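PDB 2IVF: ethylbenzene dehydrogenase alpha-subunit from Aromatoleum aromaticum, which carries a molybdenum atom, an iron/sulfur cluster and two pterin dinucleotides, as a member of the molybdopterin oxidoreductase family. Local coordinates for residues A[214-219]-A[952-957]; A[550-555]-A[594-599]; A[585-590]-A[943-948]. All blocks are in the same frame, centred on the assembly; numbering follows the deposited sequence.

Contact 1: A[214-219]-A[952-957]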
# COMPACT_ATOMS: atom_id res chain seq x y z
N SER A 214 -6.65 -12.77 26.59
CA SER A 214 -6.15 -12.29 25.31
C SER A 214 -6.97 -12.88 24.15
O SER A 214 -6.67 -13.97 23.64
CB SER A 214 -4.67 -12.60 25.10
OG SER A 214 -3.89 -12.46 26.28
N PRO A 215 -8.05 -12.21 23.75
CA PRO A 215 -8.77 -12.65 22.59
C PRO A 215 -7.86 -12.95 21.40
O PRO A 215 -6.86 -12.23 21.16
CB PRO A 215 -9.71 -11.47 22.32
CG PRO A 215 -10.05 -10.98 23.68
CD PRO A 215 -8.75 -11.08 24.42
N ASP A 216 -8.17 -14.04 20.73
CA ASP A 216 -7.31 -14.59 19.61
C ASP A 216 -7.15 -13.61 18.47
O ASP A 216 -8.13 -13.23 17.84
CB ASP A 216 -7.95 -15.86 19.09
CG ASP A 216 -7.06 -16.64 18.18
OD1 ASP A 216 -6.55 -16.09 17.18
OD2 ASP A 216 -6.92 -17.86 18.43
N ILE A 217 -5.91 -13.19 18.19
CA ILE A 217 -5.63 -12.18 17.19
C ILE A 217 -6.20 -12.61 15.83
O ILE A 217 -6.89 -11.86 15.18
CB ILE A 217 -4.11 -11.88 17.09
CG1 ILE A 217 -3.76 -11.06 15.83
CG2 ILE A 217 -3.27 -13.17 17.09
CD1 ILE A 217 -4.34 -9.65 15.85
N ASN A 218 -5.90 -13.83 15.39
CA ASN A 218 -6.28 -14.22 14.03
C ASN A 218 -7.76 -14.37 13.79
O ASN A 218 -8.26 -14.02 12.73
CB ASN A 218 -5.55 -15.49 13.63
CG ASN A 218 -4.30 -15.17 12.95
OD1 ASN A 218 -3.31 -14.82 13.59
ND2 ASN A 218 -4.35 -15.15 11.63
N VAL A 219 -8.44 -14.91 14.78
CA VAL A 219 -9.89 -15.05 14.71
C VAL A 219 -10.52 -13.63 14.76
O VAL A 219 -11.55 -13.36 14.12
CB VAL A 219 -10.35 -15.94 15.83
CG1 VAL A 219 -11.88 -16.18 15.81
CG2 VAL A 219 -9.57 -17.31 15.73
N PHE A 952 -13.14 -30.20 13.83
CA PHE A 952 -13.90 -29.09 14.41
C PHE A 952 -13.32 -28.82 15.79
O PHE A 952 -13.60 -29.55 16.75
CB PHE A 952 -15.39 -29.44 14.49
CG PHE A 952 -16.06 -29.61 13.12
CD1 PHE A 952 -15.43 -29.30 11.94
CD2 PHE A 952 -17.37 -30.07 13.07
CE1 PHE A 952 -16.07 -29.48 10.72
CE2 PHE A 952 -18.02 -30.26 11.85
CZ PHE A 952 -17.38 -29.96 10.69
N ARG A 953 -12.51 -27.78 15.90
CA ARG A 953 -11.74 -27.52 17.13
C ARG A 953 -11.14 -26.14 17.16
O ARG A 953 -11.08 -25.45 16.14
CB ARG A 953 -10.62 -28.54 17.31
CG ARG A 953 -9.57 -28.50 16.24
CD ARG A 953 -8.83 -29.87 16.07
NE ARG A 953 -8.28 -30.05 14.71
CZ ARG A 953 -7.76 -31.20 14.27
NH1 ARG A 953 -7.72 -32.25 15.05
NH2 ARG A 953 -7.29 -31.30 13.03
N TYR A 954 -10.70 -25.73 18.34
CA TYR A 954 -10.03 -24.47 18.50
C TYR A 954 -8.69 -24.66 19.18
O TYR A 954 -8.58 -25.33 20.23
CB TYR A 954 -10.88 -23.47 19.31
CG TYR A 954 -10.10 -22.21 19.65
CD1 TYR A 954 -9.70 -21.34 18.64
CD2 TYR A 954 -9.69 -21.94 20.95
CE1 TYR A 954 -8.94 -20.18 18.93
CE2 TYR A 954 -8.95 -20.78 21.24
CZ TYR A 954 -8.56 -19.93 20.24
OH TYR A 954 -7.81 -18.80 20.50
N TYR A 955 -7.67 -24.06 18.59
CA TYR A 955 -6.43 -23.76 19.28
C TYR A 955 -5.97 -22.46 18.62
O TYR A 955 -6.62 -22.00 17.68
CB TYR A 955 -5.42 -24.89 19.15
CG TYR A 955 -5.09 -25.27 17.72
CD1 TYR A 955 -4.11 -24.58 17.01
CD2 TYR A 955 -5.71 -26.35 17.08
CE1 TYR A 955 -3.77 -24.92 15.70
CE2 TYR A 955 -5.37 -26.69 15.73
CZ TYR A 955 -4.39 -25.98 15.07
OH TYR A 955 -4.02 -26.28 13.74
N PHE A 956 -4.88 -21.89 19.11
CA PHE A 956 -4.51 -20.52 18.82
C PHE A 956 -4.49 -20.28 17.30
O PHE A 956 -3.90 -21.05 16.54
CB PHE A 956 -3.16 -20.21 19.46
CG PHE A 956 -2.63 -18.82 19.18
CD1 PHE A 956 -3.44 -17.70 19.30
CD2 PHE A 956 -1.29 -18.64 18.87
CE1 PHE A 956 -2.92 -16.42 19.06
CE2 PHE A 956 -0.77 -17.36 18.63
CZ PHE A 956 -1.60 -16.26 18.73
N MET A 957 -5.18 -19.20 16.90
CA MET A 957 -5.36 -18.75 15.52
C MET A 957 -6.23 -19.64 14.63
O MET A 957 -6.46 -19.31 13.45
CB MET A 957 -4.01 -18.52 14.86
CG MET A 957 -3.13 -17.58 15.64
SD MET A 957 -1.56 -17.28 14.84
CE MET A 957 -1.10 -18.99 14.62
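D216 and Y954 reach toward each other tip to tip, with carboxylate and ring planes 62° apart. Y954 OH donates to D216 OD2 at 2.4 Å, a very short bond of doubtful length, and OD2 lies at the edge of the phenol ring. The same oxygen takes the backbone N of M957 at 2.7 Å through its syn lone pair (N-H...O 155°). D216 is also an N-cap, its CG anti to the backbone N (chi1 -168°). OD1 of D216 accepts V219 N at 3.3 Å from above the carboxylate plane, with a weak bond from N218 N. One buried carboxylate thus caps the helix beginning at I217 and fixes the loop of Y954 and M957. I217 CG2 meets F956 CE1 at 3.8 Å. N218 and M957 cross obliquely, N218 OD1 lying 3.3 Å from M957 SD, while N218 ND2 is bonded to D223 O. M957 CG folds back over the centre of the F956 ring, 3.5 Å above its plane. Leading into the capped turn, S214 and D216 join V544 in a short parallel pairing of strands 214-215 and 543-544; P546 of helix 546-553 touches D216 and V219, and helix 526-540 packs on Y954 and Y955.

Contact 2: A[550-555]-A[594-599]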
# COMPACT_ATOMS: atom_id res chain seq x y z
N LEU A 550 -16.98 -10.74 23.10
CA LEU A 550 -17.75 -9.74 22.35
C LEU A 550 -19.23 -9.97 22.53
O LEU A 550 -19.98 -9.00 22.76
CB LEU A 550 -17.38 -9.73 20.88
CG LEU A 550 -15.98 -9.24 20.52
CD1 LEU A 550 -15.75 -9.38 19.02
CD2 LEU A 550 -15.72 -7.80 21.02
N TYR A 551 -19.63 -11.24 22.49
CA TYR A 551 -21.03 -11.64 22.69
C TYR A 551 -21.54 -11.36 24.08
O TYR A 551 -22.63 -10.83 24.24
CB TYR A 551 -21.20 -13.16 22.43
CG TYR A 551 -22.61 -13.71 22.53
CD1 TYR A 551 -23.48 -13.66 21.44
CD2 TYR A 551 -23.07 -14.37 23.70
CE1 TYR A 551 -24.80 -14.21 21.53
CE2 TYR A 551 -24.32 -14.91 23.76
CZ TYR A 551 -25.18 -14.83 22.67
OH TYR A 551 -26.43 -15.39 22.83
N TYR A 552 -20.76 -11.73 25.09
CA TYR A 552 -21.15 -11.64 26.48
C TYR A 552 -20.92 -10.28 27.13
O TYR A 552 -21.61 -9.93 28.06
CB TYR A 552 -20.38 -12.70 27.28
CG TYR A 552 -20.96 -14.07 27.08
CD1 TYR A 552 -22.26 -14.34 27.49
CD2 TYR A 552 -20.22 -15.09 26.48
CE1 TYR A 552 -22.81 -15.57 27.30
CE2 TYR A 552 -20.78 -16.39 26.33
CZ TYR A 552 -22.07 -16.61 26.74
OH TYR A 552 -22.69 -17.85 26.61
N HIS A 553 -19.98 -9.50 26.62
CA HIS A 553 -19.57 -8.27 27.31
C HIS A 553 -19.66 -7.01 26.48
O HIS A 553 -19.67 -5.91 27.04
CB HIS A 553 -18.13 -8.40 27.81
CG HIS A 553 -17.96 -9.47 28.83
ND1 HIS A 553 -18.44 -9.35 30.11
CD2 HIS A 553 -17.42 -10.70 28.74
CE1 HIS A 553 -18.19 -10.47 30.77
NE2 HIS A 553 -17.55 -11.29 29.96
N VAL A 554 -19.72 -7.14 25.16
CA VAL A 554 -19.73 -5.95 24.34
C VAL A 554 -21.04 -5.77 23.57
O VAL A 554 -21.12 -4.99 22.61
CB VAL A 554 -18.51 -5.89 23.40
CG1 VAL A 554 -18.42 -4.51 22.78
CG2 VAL A 554 -17.18 -6.25 24.15
N GLY A 555 -22.04 -6.54 23.99
CA GLY A 555 -23.40 -6.41 23.50
C GLY A 555 -23.66 -6.93 22.10
O GLY A 555 -24.71 -6.66 21.52
N PRO A 594 -13.49 -12.95 29.34
CA PRO A 594 -13.83 -13.04 30.76
C PRO A 594 -15.15 -13.76 30.97
O PRO A 594 -16.03 -13.68 30.13
CB PRO A 594 -14.01 -11.58 31.20
CG PRO A 594 -13.49 -10.73 30.14
CD PRO A 594 -13.31 -11.56 28.89
N ALA A 595 -15.28 -14.47 32.09
CA ALA A 595 -16.50 -15.18 32.36
C ALA A 595 -17.67 -14.16 32.28
O ALA A 595 -17.49 -12.97 32.61
CB ALA A 595 -16.43 -15.83 33.74
N PRO A 596 -18.85 -14.59 31.81
CA PRO A 596 -20.04 -13.71 31.77
C PRO A 596 -20.39 -12.97 33.04
O PRO A 596 -21.01 -11.92 32.97
CB PRO A 596 -21.15 -14.68 31.35
CG PRO A 596 -20.41 -15.59 30.40
CD PRO A 596 -19.16 -15.90 31.20
N ASP A 597 -20.02 -13.49 34.21
CA ASP A 597 -20.31 -12.76 35.43
C ASP A 597 -19.13 -11.91 35.90
O ASP A 597 -19.19 -11.31 36.95
CB ASP A 597 -20.79 -13.71 36.54
CG ASP A 597 -19.83 -14.86 36.79
OD1 ASP A 597 -18.73 -14.92 36.17
OD2 ASP A 597 -20.18 -15.72 37.61
N LYS A 598 -18.06 -11.84 35.12
CA LYS A 598 -17.01 -10.88 35.40
C LYS A 598 -17.26 -9.64 34.52
O LYS A 598 -17.99 -9.71 33.51
CB LYS A 598 -15.64 -11.49 35.06
CG LYS A 598 -15.30 -12.77 35.84
CD LYS A 598 -15.13 -12.50 37.33
CE LYS A 598 -14.68 -13.76 38.08
NZ LYS A 598 -14.55 -13.49 39.53
N THR A 599 -16.62 -8.54 34.88
CA THR A 599 -16.69 -7.30 34.10
C THR A 599 -15.30 -6.93 33.64
O THR A 599 -14.40 -6.73 34.47
CB THR A 599 -17.14 -6.13 34.97
OG1 THR A 599 -18.22 -6.54 35.80
CG2 THR A 599 -17.57 -4.97 34.12
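Y552 and P596 are the closest backbone neighbours, their CA atoms 5.8 Å apart, where the last turn of helix 546-553 faces a type I beta turn running from A595 to K598. The P596 ring presents its CG to the face of Y552: the atom stands 3.7 Å from the ring centroid and 12° off the normal, a CH-pi contact. On the opposite face Y551 CD2 lies 3.7 Å above the plane, also over the centre, and Y552 is therefore packed between a proline from across the contact and its own helical neighbour. Within this molybdopterin oxidoreductase the contact ties the C-terminal end of a helix to the loop that leads into strand 602-606, a parallel neighbour of strands 186-188 and 631-636 in a six-stranded mixed sheet. H553, the last helical residue, supplies the polar half. Its chi1 of -64° sets CG beside the backbone N. H553 NE2 donates to P594 O at 2.8 Å with an N-H...O angle of 156°. The oxygen lies close to the imidazole plane, whereas the donor stands well above the carbonyl plane of P594. A595 O is also at the ring edge, 3.1 Å from H553 NE2, and accepts K598 N at 2.8 Å to close the turn. P594 follows a cis peptide bond, and its CB approaches H553 NE2 to 3.8 Å. The turn has its own ties elsewhere: D184 OD2 accepts A595 N, and Q181 O accepts K598 NZ. Helix 574-583 meets Y552 through L578 and K582.

Contact 3: A[585-590]-A[943-948]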
# COMPACT_ATOMS: atom_id res chain seq x y z
N GLY A 585 -20.31 -29.46 26.01
CA GLY A 585 -18.96 -29.42 26.52
C GLY A 585 -17.99 -29.03 25.43
O GLY A 585 -16.76 -29.20 25.59
N TRP A 586 -18.51 -28.48 24.34
CA TRP A 586 -17.65 -28.11 23.22
C TRP A 586 -16.91 -26.80 23.46
O TRP A 586 -15.87 -26.57 22.84
CB TRP A 586 -18.46 -28.04 21.93
CG TRP A 586 -18.94 -29.34 21.49
CD1 TRP A 586 -18.54 -30.58 21.94
CD2 TRP A 586 -19.96 -29.59 20.52
NE1 TRP A 586 -19.25 -31.57 21.31
CE2 TRP A 586 -20.12 -30.98 20.43
CE3 TRP A 586 -20.76 -28.76 19.72
CZ2 TRP A 586 -21.04 -31.57 19.56
CZ3 TRP A 586 -21.66 -29.33 18.87
CH2 TRP A 586 -21.80 -30.72 18.79
N TRP A 587 -17.46 -25.95 24.33
CA TRP A 587 -16.73 -24.77 24.79
C TRP A 587 -16.79 -24.78 26.28
O TRP A 587 -17.84 -25.02 26.84
CB TRP A 587 -17.33 -23.48 24.22
CG TRP A 587 -17.41 -23.55 22.71
CD1 TRP A 587 -18.49 -23.94 21.98
CD2 TRP A 587 -16.35 -23.32 21.77
NE1 TRP A 587 -18.18 -23.93 20.65
CE2 TRP A 587 -16.88 -23.53 20.48
CE3 TRP A 587 -15.01 -22.89 21.88
CZ2 TRP A 587 -16.12 -23.38 19.33
CZ3 TRP A 587 -14.27 -22.73 20.74
CH2 TRP A 587 -14.83 -22.96 19.47
N THR A 588 -15.64 -24.49 26.91
CA THR A 588 -15.44 -24.56 28.37
C THR A 588 -15.18 -23.16 28.93
O THR A 588 -15.15 -22.19 28.18
CB THR A 588 -14.25 -25.44 28.68
OG1 THR A 588 -13.05 -24.81 28.20
CG2 THR A 588 -14.42 -26.83 28.02
N ASN A 589 -14.98 -23.06 30.25
CA ASN A 589 -14.68 -21.76 30.87
C ASN A 589 -13.31 -21.21 30.51
O ASN A 589 -13.03 -20.03 30.78
CB ASN A 589 -14.80 -21.80 32.41
CG ASN A 589 -14.98 -20.35 33.03
OD1 ASN A 589 -14.32 -19.35 32.62
ND2 ASN A 589 -15.88 -20.25 34.00
N ASP A 590 -12.43 -22.04 29.95
CA ASP A 590 -11.14 -21.50 29.48
C ASP A 590 -11.20 -20.88 28.10
O ASP A 590 -10.23 -20.26 27.65
CB ASP A 590 -10.04 -22.56 29.56
CG ASP A 590 -9.66 -22.88 31.00
OD1 ASP A 590 -10.07 -22.12 31.91
OD2 ASP A 590 -8.95 -23.88 31.21
N LEU A 943 -22.08 -22.41 12.57
CA LEU A 943 -21.63 -23.79 12.40
C LEU A 943 -20.20 -23.92 12.93
O LEU A 943 -19.76 -25.00 13.30
CB LEU A 943 -21.67 -24.22 10.94
CG LEU A 943 -23.06 -24.37 10.32
CD1 LEU A 943 -22.89 -24.91 8.89
CD2 LEU A 943 -23.91 -25.24 11.18
N HIS A 944 -19.50 -22.80 13.04
CA HIS A 944 -18.16 -22.82 13.61
C HIS A 944 -18.08 -22.87 15.13
O HIS A 944 -16.99 -22.83 15.66
CB HIS A 944 -17.32 -21.72 13.02
CG HIS A 944 -17.20 -21.80 11.54
ND1 HIS A 944 -16.43 -20.92 10.81
CD2 HIS A 944 -17.68 -22.71 10.66
CE1 HIS A 944 -16.53 -21.22 9.52
NE2 HIS A 944 -17.25 -22.33 9.41
N LEU A 945 -19.23 -23.06 15.79
CA LEU A 945 -19.30 -23.41 17.19
C LEU A 945 -19.27 -24.92 17.34
O LEU A 945 -19.18 -25.43 18.43
CB LEU A 945 -20.58 -22.84 17.80
CG LEU A 945 -20.58 -21.30 17.94
CD1 LEU A 945 -22.00 -20.76 18.04
CD2 LEU A 945 -19.72 -20.87 19.15
N ALA A 946 -19.31 -25.65 16.23
CA ALA A 946 -19.45 -27.10 16.30
C ALA A 946 -18.24 -27.75 16.93
O ALA A 946 -17.14 -27.34 16.71
CB ALA A 946 -19.70 -27.70 14.91
N GLY A 947 -18.48 -28.80 17.70
CA GLY A 947 -17.43 -29.68 18.17
C GLY A 947 -17.83 -31.12 17.88
O GLY A 947 -18.66 -31.38 17.00
N GLY A 948 -17.24 -32.05 18.61
CA GLY A 948 -17.57 -33.47 18.47
C GLY A 948 -17.19 -34.00 17.10
O GLY A 948 -17.89 -34.84 16.54
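A Schellman motif at G585 ends helix 574-583, and the two tryptophans that follow, W586 and W587, meet the chain from H944 to G948 in different ways, one with a ring face and the other with a ring edge. W586 lies flat against the peptides of G947 and G948, its CB directed toward the 943-948 segment. G947 CA sits 3.6 Å from the centroid of the five-membered ring and 18° off its normal, a CH-pi contact. A CB on G947 would fall on W586 CG, so the absence of a side chain lets the ring come this close. Toward the rim of the same face come G947 N, 3.0 Å from W586 CE3, and G948 N, 3.4 Å from W586 NE1. G948 N and W586 NE1 are both donors, so this approach is packing and not a hydrogen bond. W587 instead uses its indole N-H: W587 NE1 donates to L945 O at 2.9 Å with an N-H...O angle of 146°, the oxygen tilted somewhat from the ring plane. L945 adds apolar contact beside this bond, its CD2 lying 4.1 Å from W587 CE2, and the backbone turn is closed by A946 N to L943 O at 3.0 Å. H818 NE2 is hydrogen-bonded to G947 O, and the H818 ring also meets W586. Around the pair, W820 of helix 819-824 packs edge-to-face with W586, F574 and Y577 of helix 574-583 touch L945, and M548 of helix 546-553 touches both W587 and L945.

From the N terminus, the strand and helix start at 214-219 come first, and contact 1 joins them to 952-957, closing a loop of 732 residues that encloses the other two contacts. Contact 2 opens at helix 546-553 and closes at 594-599 after only 38 residues. Contact 3 starts between those ends, at 585-590, and closes at 943-948, so contacts 2 and 3 cross. Contacts 1 and 3 touch, with Y954 CB 3.7 Å from W587 CZ3, and both tie the loop before strand 969-975 to the molybdopterin oxidoreductase range. Contact 2 stays inside that range, its centre about 17 Å from both other centres; A595 CB packs 4.3 Å from N589 OD1 of contact 3, while contacts 1 and 2 do not touch.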